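Local structure of superoxide dismutase [Fe] (Sulfolobus solfataricus, 1WB7) at residues F6-L11 with R51-V56; V137-T142 with M150-H155. The protein converts superoxide radicals into hydrogen peroxide and molecular oxygen, using one iron ion per subunit of a homotetramer. The protein carries 1 engineered substitution. All coordinates share one frame; numbering follows the deposited sequence.

In the fold
Interaction 1 lies in the alpha-hairpin domain, where the N-terminal loop 6-11 lies against the C-terminal end of helix 27-57; interaction 2 pairs strands 134-140 and 147-153 in the C-terminal domain. Their centres are 26 Å apart and their nearest atoms about 12 Å, so they do not touch within the chain. The two domains meet at the iron, bound by His33, His84, Asp170 and His174. Interaction 1 is remote from this site, whereas the side chain of Phe152 in interaction 2 is about 11 Å from the metal. The second subunit relates them: Tyr9 OH, in segment 6-11, hydrogen-bonds OD1 of Asp141 in segment 137-142 of that neighbouring subunit.

Interaction 1. Residues F6-L11 with R51-V56; sequences FKKYEL and RLEKVV
Phe6 and Lys8 close on the carboxylate of Glu53, which reaches out from helix 27-57. Glu53 OE2 accepts a nearly straight bond from the backbone N of Phe6, 2.7 Å long with an N-H...O angle of 170°. The same oxygen takes the salt bridge from Lys8 NZ at 2.8 Å; an overly close neighbour elsewhere makes the position of OE2, and so both bonds, less certain. Glu53 gets there with its chain extended beyond CG, while the Lys8 chain bends at chi2 (-61°) and again at chi4, folding its ammonium back toward its own loop. Lys8 NZ therefore also donates to Phe6 O at 2.8 Å, tilted 28° from the carbonyl plane. Glu53 OE1 receives a bond from a water at 2.5 Å, and this water in turn accepts a weak one from Lys8 NZ. Beside the polar cluster, Phe6 CD1 lies 3.6 Å from Glu53 CG, and Phe6 CE1 lies 3.9 Å from Leu52 CD2. Tyr113 of the second subunit meets the Phe6 ring edge-to-face, and Leu52 continues the apolar packing onto Leu74 of helix 67-89. As modelled, one carboxylate oxygen probably ties the loop to the helix through both a backbone N-H and a lysine; the nearby ammonium should favour the charged form of Glu53, while the ring and leucine supply the apolar half of the join.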
loop_
_atom_site.group_PDB
_atom_site.type_symbol
_atom_site.label_atom_id
_atom_site.label_comp_id
_atom_site.label_asym_id
_atom_site.label_seq_id
_atom_site.Cartn_x
_atom_site.Cartn_y
_atom_site.Cartn_z
ATOM N N PHE A 6 -1.052 15.981 -23.344
ATOM C CA PHE A 6 -0.811 14.544 -23.322
ATOM C C PHE A 6 -1.881 13.892 -24.185
ATOM O O PHE A 6 -2.994 14.409 -24.290
ATOM C CB PHE A 6 -0.929 13.992 -21.897
ATOM C CG PHE A 6 0.120 14.493 -20.962
ATOM C CD1 PHE A 6 -0.225 15.262 -19.856
ATOM C CD2 PHE A 6 1.461 14.196 -21.182
ATOM C CE1 PHE A 6 0.752 15.733 -18.982
ATOM C CE2 PHE A 6 2.446 14.659 -20.315
ATOM C CZ PHE A 6 2.095 15.429 -19.213
ATOM N N LYS A 7 -1.552 12.767 -24.805
ATOM C CA LYS A 7 -2.525 12.070 -25.626
ATOM C C LYS A 7 -3.485 11.357 -24.675
ATOM O O LYS A 7 -3.080 10.855 -23.624
ATOM C CB LYS A 7 -1.818 11.073 -26.549
ATOM C CG LYS A 7 -2.743 10.336 -27.516
ATOM C CD LYS A 7 -1.929 9.654 -28.613
ATOM C CE LYS A 7 -2.773 8.710 -29.454
ATOM N NZ LYS A 7 -3.963 9.379 -30.030
ATOM N N LYS A 8 -4.762 11.328 -25.026
ATOM C CA LYS A 8 -5.757 10.687 -24.176
ATOM C C LYS A 8 -5.885 9.202 -24.460
ATOM O O LYS A 8 -5.493 8.725 -25.522
ATOM C CB LYS A 8 -7.119 11.369 -24.351
ATOM C CG LYS A 8 -7.107 12.864 -24.042
ATOM C CD LYS A 8 -6.694 13.135 -22.595
ATOM C CE LYS A 8 -6.510 14.624 -22.322
ATOM N NZ LYS A 8 -5.350 15.207 -23.070
ATOM N N TYR A 9 -6.426 8.470 -23.494
ATOM C CA TYR A 9 -6.620 7.040 -23.646
ATOM C C TYR A 9 -7.954 6.738 -24.299
ATOM O O TYR A 9 -8.885 7.539 -24.240
ATOM C CB TYR A 9 -6.565 6.342 -22.292
ATOM C CG TYR A 9 -5.184 6.288 -21.704
ATOM C CD1 TYR A 9 -4.781 7.205 -20.741
ATOM C CD2 TYR A 9 -4.267 5.334 -22.134
ATOM C CE1 TYR A 9 -3.491 7.174 -20.217
ATOM C CE2 TYR A 9 -2.976 5.295 -21.618
ATOM C CZ TYR A 9 -2.599 6.216 -20.664
ATOM O OH TYR A 9 -1.325 6.187 -20.157
ATOM N N GLU A 10 -8.048 5.562 -24.904
ATOM C CA GLU A 10 -9.272 5.150 -25.569
ATOM C C GLU A 10 -9.715 3.760 -25.149
ATOM O O GLU A 10 -8.910 2.826 -25.057
ATOM C CB GLU A 10 -9.079 5.200 -27.086
ATOM C CG GLU A 10 -8.864 6.613 -27.592
ATOM C CD GLU A 10 -8.462 6.662 -29.045
ATOM O OE1 GLU A 10 -8.373 7.783 -29.589
ATOM O OE2 GLU A 10 -8.230 5.587 -29.642
ATOM N N LEU A 11 -11.010 3.637 -24.894
ATOM C CA LEU A 11 -11.597 2.376 -24.494
ATOM C C LEU A 11 -11.523 1.430 -25.679
ATOM O O LEU A 11 -12.090 1.707 -26.735
ATOM C CB LEU A 11 -13.056 2.591 -24.094
ATOM C CG LEU A 11 -13.837 1.359 -23.631
ATOM C CD1 LEU A 11 -13.239 0.815 -22.344
ATOM C CD2 LEU A 11 -15.297 1.738 -23.423
ATOM N N ARG A 51 -6.099 17.608 -16.179
ATOM C CA ARG A 51 -5.747 18.394 -15.014
ATOM C C ARG A 51 -4.229 18.528 -14.900
ATOM O O ARG A 51 -3.710 19.606 -14.599
ATOM C CB ARG A 51 -6.332 17.744 -13.762
ATOM C CG ARG A 51 -6.221 18.596 -12.533
ATOM C CD ARG A 51 -7.154 18.101 -11.441
ATOM N NE ARG A 51 -6.826 18.762 -10.185
ATOM C CZ ARG A 51 -7.024 20.050 -9.950
ATOM N NH1 ARG A 51 -7.562 20.820 -10.887
ATOM N NH2 ARG A 51 -6.661 20.572 -8.787
ATOM N N LEU A 52 -3.509 17.440 -15.151
ATOM C CA LEU A 52 -2.054 17.491 -15.083
ATOM C C LEU A 52 -1.501 18.451 -16.147
ATOM O O LEU A 52 -0.496 19.127 -15.920
ATOM C CB LEU A 52 -1.457 16.094 -15.270
ATOM C CG LEU A 52 0.068 16.044 -15.155
ATOM C CD1 LEU A 52 0.508 16.639 -13.834
ATOM C CD2 LEU A 52 0.542 14.606 -15.283
ATOM N N GLU A 53 -2.162 18.514 -17.301
ATOM C CA GLU A 53 -1.724 19.416 -18.361
ATOM C C GLU A 53 -1.796 20.850 -17.845
ATOM O O GLU A 53 -0.906 21.658 -18.098
ATOM C CB GLU A 53 -2.618 19.280 -19.597
ATOM C CG GLU A 53 -2.605 17.916 -20.255
ATOM C CD GLU A 53 -3.568 17.843 -21.428
ATOM O OE1 GLU A 53 -4.572 18.591 -21.417
ATOM O OE2 GLU A 53 -3.335 17.032 -22.350
ATOM N N LYS A 54 -2.866 21.161 -17.119
ATOM C CA LYS A 54 -3.034 22.499 -16.570
ATOM C C LYS A 54 -1.945 22.816 -15.545
ATOM O O LYS A 54 -1.509 23.961 -15.429
ATOM C CB LYS A 54 -4.419 22.647 -15.936
ATOM C CG LYS A 54 -5.566 22.749 -16.945
ATOM C CD LYS A 54 -6.880 23.025 -16.214
ATOM C CE LYS A 54 -8.062 23.183 -17.167
ATOM N NZ LYS A 54 -8.474 21.896 -17.805
ATOM N N VAL A 55 -1.506 21.806 -14.797
ATOM C CA VAL A 55 -0.436 22.019 -13.824
ATOM C C VAL A 55 0.838 22.348 -14.589
ATOM O O VAL A 55 1.558 23.281 -14.246
ATOM C CB VAL A 55 -0.165 20.760 -12.962
ATOM C CG1 VAL A 55 1.101 20.963 -12.141
ATOM C CG2 VAL A 55 -1.340 20.489 -12.040
ATOM N N VAL A 56 1.108 21.566 -15.632
ATOM C CA VAL A 56 2.296 21.757 -16.460
ATOM C C VAL A 56 2.305 23.122 -17.151
ATOM O O VAL A 56 3.317 23.823 -17.142
ATOM C CB VAL A 56 2.396 20.652 -17.535
ATOM C CG1 VAL A 56 3.542 20.963 -18.505
ATOM C CG2 VAL A 56 2.609 19.297 -16.868
HETATM O O HOH W 1 -6.083 18.400 -23.431
#

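Interaction 2. Residues V137-T142 with M150-H155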
loop_
_atom_site.group_PDB
_atom_site.type_symbol
_atom_site.label_atom_id
_atom_site.label_comp_id
_atom_site.label_asym_id
_atom_site.label_seq_id
_atom_site.Cartn_x
_atom_site.Cartn_y
_atom_site.Cartn_z
ATOM N N VAL A 137 -1.627 -12.373 -11.751
ATOM C CA VAL A 137 -1.059 -12.405 -13.089
ATOM C C VAL A 137 0.124 -13.348 -13.204
ATOM O O VAL A 137 0.749 -13.724 -12.214
ATOM C CB VAL A 137 -0.553 -11.005 -13.544
ATOM C CG1 VAL A 137 -1.683 -9.987 -13.523
ATOM C CG2 VAL A 137 0.591 -10.551 -12.653
ATOM N N LEU A 138 0.414 -13.727 -14.440
ATOM C CA LEU A 138 1.562 -14.561 -14.732
ATOM C C LEU A 138 2.409 -13.678 -15.628
ATOM O O LEU A 138 1.982 -13.280 -16.721
ATOM C CB LEU A 138 1.171 -15.831 -15.486
ATOM C CG LEU A 138 2.401 -16.695 -15.787
ATOM C CD1 LEU A 138 3.020 -17.144 -14.466
ATOM C CD2 LEU A 138 2.013 -17.901 -16.636
ATOM N N TYR A 139 3.594 -13.335 -15.144
ATOM C CA TYR A 139 4.513 -12.504 -15.899
ATOM C C TYR A 139 5.492 -13.380 -16.646
ATOM O O TYR A 139 5.702 -14.545 -16.302
ATOM C CB TYR A 139 5.386 -11.650 -14.978
ATOM C CG TYR A 139 4.776 -10.409 -14.392
ATOM C CD1 TYR A 139 4.413 -9.337 -15.201
ATOM C CD2 TYR A 139 4.641 -10.272 -13.014
ATOM C CE1 TYR A 139 3.938 -8.156 -14.651
ATOM C CE2 TYR A 139 4.166 -9.093 -12.451
ATOM C CZ TYR A 139 3.819 -8.039 -13.276
ATOM O OH TYR A 139 3.380 -6.863 -12.719
ATOM N N TYR A 140 6.088 -12.803 -17.678
ATOM C CA TYR A 140 7.153 -13.474 -18.365
ATOM C C TYR A 140 8.275 -12.486 -18.085
ATOM O O TYR A 140 8.293 -11.389 -18.638
ATOM C CB TYR A 140 6.960 -13.585 -19.878
ATOM C CG TYR A 140 8.222 -14.142 -20.503
ATOM C CD1 TYR A 140 8.719 -15.387 -20.109
ATOM C CD2 TYR A 140 8.975 -13.390 -21.402
ATOM C CE1 TYR A 140 9.942 -15.867 -20.585
ATOM C CE2 TYR A 140 10.202 -13.865 -21.889
ATOM C CZ TYR A 140 10.676 -15.099 -21.471
ATOM O OH TYR A 140 11.905 -15.551 -21.904
ATOM N N ASP A 141 9.182 -12.846 -17.188
ATOM C CA ASP A 141 10.279 -11.953 -16.883
ATOM C C ASP A 141 11.289 -12.110 -18.014
ATOM O O ASP A 141 11.903 -13.168 -18.167
ATOM C CB ASP A 141 10.921 -12.324 -15.547
ATOM C CG ASP A 141 12.039 -11.386 -15.167
ATOM O OD1 ASP A 141 12.825 -11.731 -14.255
ATOM O OD2 ASP A 141 12.129 -10.301 -15.781
ATOM N N THR A 142 11.448 -11.060 -18.812
ATOM C CA THR A 142 12.377 -11.091 -19.928
ATOM C C THR A 142 13.819 -11.134 -19.454
ATOM O O THR A 142 14.722 -11.436 -20.236
ATOM C CB THR A 142 12.192 -9.860 -20.837
ATOM O OG1 THR A 142 12.292 -8.667 -20.054
ATOM C CG2 THR A 142 10.830 -9.898 -21.518
ATOM N N MET A 150 2.199 -13.431 -9.648
ATOM C CA MET A 150 2.114 -12.272 -8.778
ATOM C C MET A 150 0.670 -11.876 -8.548
ATOM O O MET A 150 -0.181 -12.078 -9.412
ATOM C CB MET A 150 2.871 -11.091 -9.397
ATOM C CG MET A 150 2.890 -9.812 -8.556
ATOM S SD MET A 150 3.612 -10.033 -6.913
ATOM C CE MET A 150 5.218 -10.725 -7.331
ATOM N N THR A 151 0.392 -11.342 -7.363
ATOM C CA THR A 151 -0.944 -10.851 -7.057
ATOM C C THR A 151 -0.800 -9.347 -6.840
ATOM O O THR A 151 0.138 -8.891 -6.175
ATOM C CB THR A 151 -1.563 -11.498 -5.773
ATOM O OG1 THR A 151 -0.643 -11.393 -4.678
ATOM C CG2 THR A 151 -1.921 -12.961 -6.018
ATOM N N PHE A 152 -1.709 -8.584 -7.438
ATOM C CA PHE A 152 -1.722 -7.127 -7.301
ATOM C C PHE A 152 -2.788 -6.796 -6.261
ATOM O O PHE A 152 -3.794 -7.500 -6.151
ATOM C CB PHE A 152 -2.166 -6.436 -8.601
ATOM C CG PHE A 152 -1.244 -6.632 -9.777
ATOM C CD1 PHE A 152 -1.661 -6.246 -11.053
ATOM C CD2 PHE A 152 0.020 -7.198 -9.629
ATOM C CE1 PHE A 152 -0.836 -6.424 -12.165
ATOM C CE2 PHE A 152 0.850 -7.376 -10.735
ATOM C CZ PHE A 152 0.423 -6.990 -12.005
ATOM N N GLU A 153 -2.561 -5.738 -5.496
ATOM C CA GLU A 153 -3.557 -5.278 -4.537
ATOM C C GLU A 153 -4.022 -3.985 -5.209
ATOM O O GLU A 153 -3.202 -3.143 -5.592
ATOM C CB GLU A 153 -2.925 -5.049 -3.163
ATOM C CG GLU A 153 -2.504 -6.370 -2.528
ATOM C CD GLU A 153 -1.714 -6.214 -1.246
ATOM O OE1 GLU A 153 -0.869 -7.092 -0.980
ATOM O OE2 GLU A 153 -1.932 -5.234 -0.499
ATOM N N ASN A 154 -5.334 -3.855 -5.379
ATOM C CA ASN A 154 -5.921 -2.726 -6.091
ATOM C C ASN A 154 -5.361 -2.884 -7.517
ATOM O O ASN A 154 -4.929 -3.973 -7.885
ATOM C CB ASN A 154 -5.505 -1.386 -5.477
ATOM C CG ASN A 154 -6.447 -0.247 -5.874
ATOM O OD1 ASN A 154 -6.907 -0.177 -7.017
ATOM N ND2 ASN A 154 -6.729 0.649 -4.935
ATOM N N HIS A 155 -5.351 -1.828 -8.320
ATOM C CA HIS A 155 -4.844 -1.944 -9.691
ATOM C C HIS A 155 -3.361 -1.613 -9.837
ATOM O O HIS A 155 -2.738 -1.969 -10.830
ATOM C CB HIS A 155 -5.594 -0.988 -10.632
ATOM C CG HIS A 155 -7.079 -1.178 -10.657
ATOM N ND1 HIS A 155 -7.675 -2.375 -10.985
ATOM C CD2 HIS A 155 -8.089 -0.304 -10.432
ATOM C CE1 HIS A 155 -8.987 -2.232 -10.963
ATOM N NE2 HIS A 155 -9.265 -0.984 -10.630
#
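Val137 and Met150 form an antiparallel hydrogen-bonded pair: Val137 N gives a bond of 2.8 Å to Met150 O, and Met150 N returns one of 3.0 Å to Val137 O. From Val137 CB the side chain divides. CG1, anti to the carbonyl carbon (chi1 -59°), meets Phe152 CE1 at 3.9 Å; CG2 reaches Phe152 CZ at 3.6 Å and Met150 CB at 4.0 Å, and also lies over one face of the Tyr139 ring, offset toward its rim. This is the beta hairpin of strands 134-140 and 147-153 in the three-stranded antiparallel sheet of the iron/manganese superoxide dismutase C-terminal domain, with 134-140 in the middle and Ile168 of strand 165-170 touching Val137. The two segments leave the Val137-Met150 pair in opposite senses, and the hairpin goes on pairing at Tyr139-Gln148 and Phe152-Trp135. Tyr139 approaches Phe152 through its hydroxyl: Tyr139 OH lies near the plane of the Phe152 ring, at its edge, 3.0 Å from CZ. The hydroxyl is hydrogen-bonded to Ile160 N, while Tyr139 CE2 packs 3.9 Å from Met150 CB. His159 stacks on the Phe152 ring.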